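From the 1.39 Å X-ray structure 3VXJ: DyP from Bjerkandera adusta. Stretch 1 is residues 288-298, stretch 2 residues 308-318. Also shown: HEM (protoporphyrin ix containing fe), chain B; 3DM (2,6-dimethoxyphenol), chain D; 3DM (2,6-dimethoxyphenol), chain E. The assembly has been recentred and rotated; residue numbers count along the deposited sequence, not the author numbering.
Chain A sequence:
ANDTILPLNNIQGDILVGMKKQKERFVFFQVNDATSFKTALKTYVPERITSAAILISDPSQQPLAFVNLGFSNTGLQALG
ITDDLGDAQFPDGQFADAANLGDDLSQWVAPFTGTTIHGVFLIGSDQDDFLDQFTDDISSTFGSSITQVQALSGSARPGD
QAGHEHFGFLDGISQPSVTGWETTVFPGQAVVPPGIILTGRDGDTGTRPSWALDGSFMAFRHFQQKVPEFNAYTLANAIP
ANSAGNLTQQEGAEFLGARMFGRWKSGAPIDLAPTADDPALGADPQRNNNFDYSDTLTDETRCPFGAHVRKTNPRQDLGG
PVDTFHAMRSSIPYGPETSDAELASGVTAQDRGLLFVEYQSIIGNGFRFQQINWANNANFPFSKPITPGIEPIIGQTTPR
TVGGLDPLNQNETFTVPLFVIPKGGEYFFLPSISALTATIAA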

# COMPACT_ATOMS: atom_id res chain seq x y z
N ASN A 288 -5.20 8.08 -17.33
CA ASN A 288 -5.94 7.52 -16.19
C ASN A 288 -5.64 8.19 -14.84
O ASN A 288 -6.31 7.91 -13.83
CB ASN A 288 -5.84 5.99 -16.09
CG ASN A 288 -4.44 5.50 -15.75
OD1 ASN A 288 -3.55 6.27 -15.37
ND2 ASN A 288 -4.24 4.19 -15.89
N ASN A 289 -4.66 9.08 -14.82
CA ASN A 289 -4.37 9.85 -13.61
C ASN A 289 -4.55 11.36 -13.80
O ASN A 289 -4.26 12.14 -12.89
CB ASN A 289 -2.97 9.54 -13.09
CG ASN A 289 -2.95 9.36 -11.58
OD1 ASN A 289 -4.00 9.15 -10.96
ND2 ASN A 289 -1.77 9.41 -10.99
N ASN A 290 -5.06 11.76 -14.96
CA ASN A 290 -5.14 13.17 -15.31
C ASN A 290 -6.46 13.82 -14.87
O ASN A 290 -7.28 14.23 -15.70
CB ASN A 290 -4.91 13.36 -16.81
CG ASN A 290 -4.55 14.78 -17.15
OD1 ASN A 290 -4.25 15.59 -16.27
ND2 ASN A 290 -4.57 15.10 -18.44
N PHE A 291 -6.63 13.93 -13.56
CA PHE A 291 -7.82 14.51 -12.95
C PHE A 291 -7.42 14.99 -11.57
O PHE A 291 -6.42 14.52 -11.01
CB PHE A 291 -8.96 13.48 -12.84
CG PHE A 291 -8.64 12.32 -11.92
CD1 PHE A 291 -9.02 12.34 -10.58
CD2 PHE A 291 -7.92 11.23 -12.39
CE1 PHE A 291 -8.71 11.28 -9.73
CE2 PHE A 291 -7.60 10.16 -11.54
CZ PHE A 291 -8.00 10.20 -10.21
N ASP A 292 -8.18 15.92 -11.01
CA ASP A 292 -7.83 16.47 -9.71
C ASP A 292 -9.02 16.83 -8.82
O ASP A 292 -8.84 17.47 -7.80
CB ASP A 292 -6.89 17.68 -9.85
CG ASP A 292 -7.51 18.83 -10.63
OD1 ASP A 292 -8.71 18.76 -10.98
OD2 ASP A 292 -6.79 19.83 -10.89
N TYR A 293 -10.22 16.41 -9.22
CA TYR A 293 -11.50 16.74 -8.55
C TYR A 293 -11.92 18.21 -8.69
O TYR A 293 -12.94 18.60 -8.14
CB TYR A 293 -11.56 16.28 -7.07
CG TYR A 293 -11.09 14.86 -6.87
CD1 TYR A 293 -11.76 13.81 -7.48
CD2 TYR A 293 -9.97 14.57 -6.08
CE1 TYR A 293 -11.32 12.51 -7.33
CE2 TYR A 293 -9.52 13.26 -5.92
CZ TYR A 293 -10.21 12.24 -6.56
OH TYR A 293 -9.80 10.93 -6.45
N SER A 294 -11.16 19.02 -9.45
CA SER A 294 -11.52 20.44 -9.61
C SER A 294 -12.87 20.64 -10.29
O SER A 294 -13.49 21.69 -10.15
CB SER A 294 -10.43 21.23 -10.34
OG SER A 294 -10.32 20.81 -11.67
N ASP A 295 -13.34 19.61 -11.00
CA ASP A 295 -14.66 19.63 -11.63
C ASP A 295 -15.78 19.10 -10.73
O ASP A 295 -16.92 18.93 -11.19
CB ASP A 295 -14.62 18.85 -12.94
CG ASP A 295 -14.37 17.35 -12.74
OD1 ASP A 295 -14.19 16.91 -11.59
OD2 ASP A 295 -14.37 16.61 -13.76
N THR A 296 -15.46 18.79 -9.47
CA THR A 296 -16.43 18.18 -8.56
C THR A 296 -16.11 18.50 -7.09
O THR A 296 -16.31 17.69 -6.19
CB THR A 296 -16.58 16.64 -8.83
OG1 THR A 296 -17.69 16.10 -8.10
CG2 THR A 296 -15.29 15.87 -8.51
N LEU A 297 -15.59 19.71 -6.85
CA LEU A 297 -15.24 20.10 -5.49
C LEU A 297 -16.45 20.30 -4.58
O LEU A 297 -16.36 20.10 -3.38
CB LEU A 297 -14.38 21.37 -5.48
CG LEU A 297 -13.02 21.34 -6.17
CD1 LEU A 297 -12.48 22.76 -6.34
CD2 LEU A 297 -12.02 20.47 -5.40
N THR A 298 -17.58 20.70 -5.16
CA THR A 298 -18.73 21.08 -4.35
C THR A 298 -20.00 20.30 -4.69
O THR A 298 -21.11 20.75 -4.41
CB THR A 298 -18.97 22.62 -4.36
OG1 THR A 298 -19.07 23.09 -5.70
CG2 THR A 298 -17.83 23.36 -3.67
N HIS A 308 -12.48 5.89 -1.89
CA HIS A 308 -11.15 5.48 -1.45
C HIS A 308 -10.03 6.38 -1.96
O HIS A 308 -9.25 6.90 -1.17
CB HIS A 308 -10.89 4.02 -1.84
CG HIS A 308 -9.55 3.50 -1.39
ND1 HIS A 308 -9.26 3.26 -0.06
CD2 HIS A 308 -8.44 3.16 -2.09
CE1 HIS A 308 -8.02 2.82 0.04
NE2 HIS A 308 -7.50 2.73 -1.18
N VAL A 309 -9.92 6.54 -3.28
CA VAL A 309 -8.77 7.27 -3.82
C VAL A 309 -8.82 8.75 -3.49
O VAL A 309 -7.77 9.39 -3.35
CB VAL A 309 -8.55 7.03 -5.34
CG1 VAL A 309 -8.28 5.55 -5.61
CG2 VAL A 309 -9.71 7.53 -6.17
N ARG A 310 -10.02 9.29 -3.35
CA ARG A 310 -10.19 10.71 -3.00
C ARG A 310 -9.84 10.98 -1.54
O ARG A 310 -9.27 12.03 -1.22
CB ARG A 310 -11.61 11.17 -3.31
CG ARG A 310 -11.84 12.66 -3.15
CD ARG A 310 -13.14 13.04 -3.81
NE ARG A 310 -13.35 14.49 -3.77
CZ ARG A 310 -14.35 15.13 -4.37
NH1 ARG A 310 -15.29 14.44 -5.03
NH2 ARG A 310 -14.42 16.45 -4.30
N LYS A 311 -10.14 10.04 -0.66
CA LYS A 311 -9.73 10.11 0.74
C LYS A 311 -8.23 9.98 0.93
O LYS A 311 -7.63 10.69 1.73
CB LYS A 311 -10.44 9.04 1.55
CG LYS A 311 -11.92 9.34 1.80
CD LYS A 311 -12.13 10.33 2.95
CE LYS A 311 -13.33 9.93 3.79
NZ LYS A 311 -13.38 10.70 5.07
N THR A 312 -7.60 9.08 0.18
CA THR A 312 -6.18 8.80 0.40
C THR A 312 -5.28 9.76 -0.38
O THR A 312 -4.13 9.97 0.01
CB THR A 312 -5.81 7.35 0.09
OG1 THR A 312 -6.08 7.09 -1.30
CG2 THR A 312 -6.60 6.37 0.98
N ASN A 313 -5.81 10.34 -1.46
CA ASN A 313 -5.16 11.45 -2.15
C ASN A 313 -6.21 12.48 -2.58
O ASN A 313 -6.80 12.35 -3.66
CB ASN A 313 -4.35 10.98 -3.35
CG ASN A 313 -3.71 12.14 -4.11
OD1 ASN A 313 -3.73 13.30 -3.65
ND2 ASN A 313 -3.15 11.85 -5.28
N PRO A 314 -6.43 13.50 -1.74
CA PRO A 314 -7.51 14.45 -1.97
C PRO A 314 -7.30 15.40 -3.15
O PRO A 314 -8.25 16.08 -3.52
CB PRO A 314 -7.57 15.24 -0.66
CG PRO A 314 -6.94 14.34 0.36
CD PRO A 314 -5.86 13.63 -0.39
N ARG A 315 -6.10 15.44 -3.74
CA ARG A 315 -5.85 16.32 -4.89
C ARG A 315 -6.37 17.74 -4.60
O ARG A 315 -6.01 18.31 -3.57
CB ARG A 315 -6.36 15.69 -6.20
CG ARG A 315 -5.78 14.31 -6.43
CD ARG A 315 -6.16 13.69 -7.77
NE ARG A 315 -5.72 12.29 -7.79
CZ ARG A 315 -5.16 11.65 -8.82
NH1 ARG A 315 -4.97 12.25 -9.98
NH2 ARG A 315 -4.78 10.40 -8.66
N GLN A 316 -7.20 18.31 -5.48
CA GLN A 316 -7.63 19.71 -5.32
C GLN A 316 -8.57 19.94 -4.13
O GLN A 316 -8.82 21.09 -3.77
CB GLN A 316 -8.25 20.25 -6.62
CG GLN A 316 -8.49 21.77 -6.66
CD GLN A 316 -7.22 22.60 -6.62
OE1 GLN A 316 -6.14 22.12 -6.99
NE2 GLN A 316 -7.34 23.85 -6.19
N ASP A 317 -9.06 18.89 -3.48
CA ASP A 317 -9.79 19.09 -2.22
C ASP A 317 -8.90 19.80 -1.18
O ASP A 317 -9.42 20.44 -0.26
CB ASP A 317 -10.30 17.78 -1.62
CG ASP A 317 -11.47 17.18 -2.38
OD1 ASP A 317 -12.23 17.90 -3.07
OD2 ASP A 317 -11.64 15.95 -2.25
N LEU A 318 -7.58 19.70 -1.33
CA LEU A 318 -6.65 20.39 -0.42
C LEU A 318 -6.42 21.85 -0.79
O LEU A 318 -5.83 22.60 0.00
CB LEU A 318 -5.31 19.64 -0.33
CG LEU A 318 -5.35 18.23 0.25
CD1 LEU A 318 -3.94 17.67 0.31
CD2 LEU A 318 -6.00 18.21 1.63
CHA HEM B . -5.29 3.61 -4.51
CHB HEM B . -7.17 -0.68 -3.30
CHC HEM B . -5.74 -0.05 1.28
CHD HEM B . -3.83 4.22 0.09
C1A HEM B . -5.95 2.42 -4.57
C2A HEM B . -6.61 1.88 -5.75
C3A HEM B . -7.14 0.69 -5.40
C4A HEM B . -6.80 0.44 -4.02
CMA HEM B . -7.93 -0.27 -6.30
CAA HEM B . -6.72 2.61 -7.10
CBA HEM B . -5.56 2.37 -8.07
CGA HEM B . -4.28 3.07 -7.69
O1A HEM B . -4.18 4.31 -7.77
O2A HEM B . -3.31 2.35 -7.31
C1B HEM B . -6.93 -0.89 -1.95
C2B HEM B . -7.33 -2.07 -1.21
C3B HEM B . -6.93 -1.90 0.07
C4B HEM B . -6.26 -0.62 0.14
CMB HEM B . -8.10 -3.26 -1.82
CAB HEM B . -7.09 -2.86 1.26
CBB HEM B . -7.24 -4.18 1.10
C1C HEM B . -5.14 1.18 1.36
C2C HEM B . -4.65 1.80 2.58
C3C HEM B . -4.13 3.00 2.25
C4C HEM B . -4.28 3.15 0.82
CMC HEM B . -4.72 1.15 3.97
CAC HEM B . -3.46 4.06 3.16
CBC HEM B . -3.91 4.30 4.40
C1D HEM B . -3.99 4.41 -1.26
C2D HEM B . -3.40 5.50 -1.99
C3D HEM B . -3.86 5.32 -3.40
C4D HEM B . -4.68 4.13 -3.40
CMD HEM B . -2.51 6.65 -1.49
CAD HEM B . -3.52 6.26 -4.56
CBD HEM B . -4.47 7.45 -4.49
CGD HEM B . -4.18 8.46 -5.56
O1D HEM B . -5.14 8.84 -6.29
O2D HEM B . -3.02 8.90 -5.70
NA HEM B . -6.11 1.53 -3.54
NB HEM B . -6.31 -0.00 -1.09
NC HEM B . -4.93 2.05 0.32
ND HEM B . -4.72 3.59 -2.13
FE HEM B . -5.58 1.82 -1.59
O1 3DM D . -1.93 14.49 -6.45
C1 3DM D . -2.41 15.78 -6.53
C2 3DM D . -2.44 16.61 -5.40
O2 3DM D . -1.99 16.12 -4.20
C7 3DM D . -2.37 16.82 -3.01
C3 3DM D . -2.93 17.92 -5.54
C4 3DM D . -3.40 18.37 -6.78
C5 3DM D . -3.37 17.55 -7.89
C6 3DM D . -2.87 16.25 -7.76
O3 3DM D . -2.81 15.38 -8.82
C8 3DM D . -3.57 15.74 -10.01
O1 3DM E . -18.84 23.80 -0.34
C1 3DM E . -20.08 24.21 0.04
C2 3DM E . -20.97 24.69 -0.93
O2 3DM E . -20.53 24.74 -2.22
C7 3DM E . -21.42 25.38 -3.16
C3 3DM E . -22.25 25.11 -0.55
C4 3DM E . -22.64 25.04 0.80
C5 3DM E . -21.74 24.55 1.76
C6 3DM E . -20.46 24.14 1.38
O3 3DM E . -19.55 23.65 2.28
C8 3DM E . -19.77 24.02 3.66
O HOH W 1 -7.18 10.76 -5.80
O HOH W 2 -3.87 0.93 -2.11

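Stretch 2 begins in a helix that runs to T312; H308 ligates the heme iron (NE2 to FE, 2.2 Å) and lies out of reach of stretch 1. Contact begins at V309, where CG2 packs 3.4 Å from Y293 OH. R310 then extends an all-trans side chain across the Y293 ring: its CD lies 3.9 Å from the ring centroid, almost on the normal, and its guanidinium stacks flat on the ring with the planes at 4°. Buried Y293 suits this place, offering a flat face to R310 and a hydroxyl to a water. Held in this plane, R310 NH2 donates to T296 O (2.9 Å), the carbonyl of the last residue of the type I turn that starts at Y293. R310 NE and NH2 also bind D317 OD2 (2.7 Å) and OD1 (2.9 Å) within stretch 2, so the guanidinium has partners in both stretches.

N313 leaves the helical conformation, and its O, with P314 O, lies at the edge of the Y293 ring. The water joins this region, hydrogen-bonded to Y293 OH (2.7 Å), N313 O (2.7 Å), R315 NE (2.9 Å) and HEM O1D (2.8 Å).

R315, the residue most extensively covered by stretch 1, places its guanidinium flat on the ring face of F291, also buried, with R315 CZ 3.9 Å from the ring centroid. Stacking leaves the in-plane N-H groups free for acceptors: R315 NH1 donates to N289 O (3.0 Å) and F291 O (2.9 Å), while NH2 reaches N289 OD1 (2.7 Å) and HEM O1D (2.9 Å). An arginine suits this site because one planar cation serves an aromatic face, backbone carbonyls and a propionate together.

Beyond it the backbones join directly, Q316 N donating to D292 O (3.0 Å). The aliphatic part of Q316 meets L297 (Q316 CG to L297 CD2, 4.0 Å), and L297 CD2 also approaches D317 OD1 (3.5 Å). Altogether 625 Å² is buried between the stretches, both sides summed.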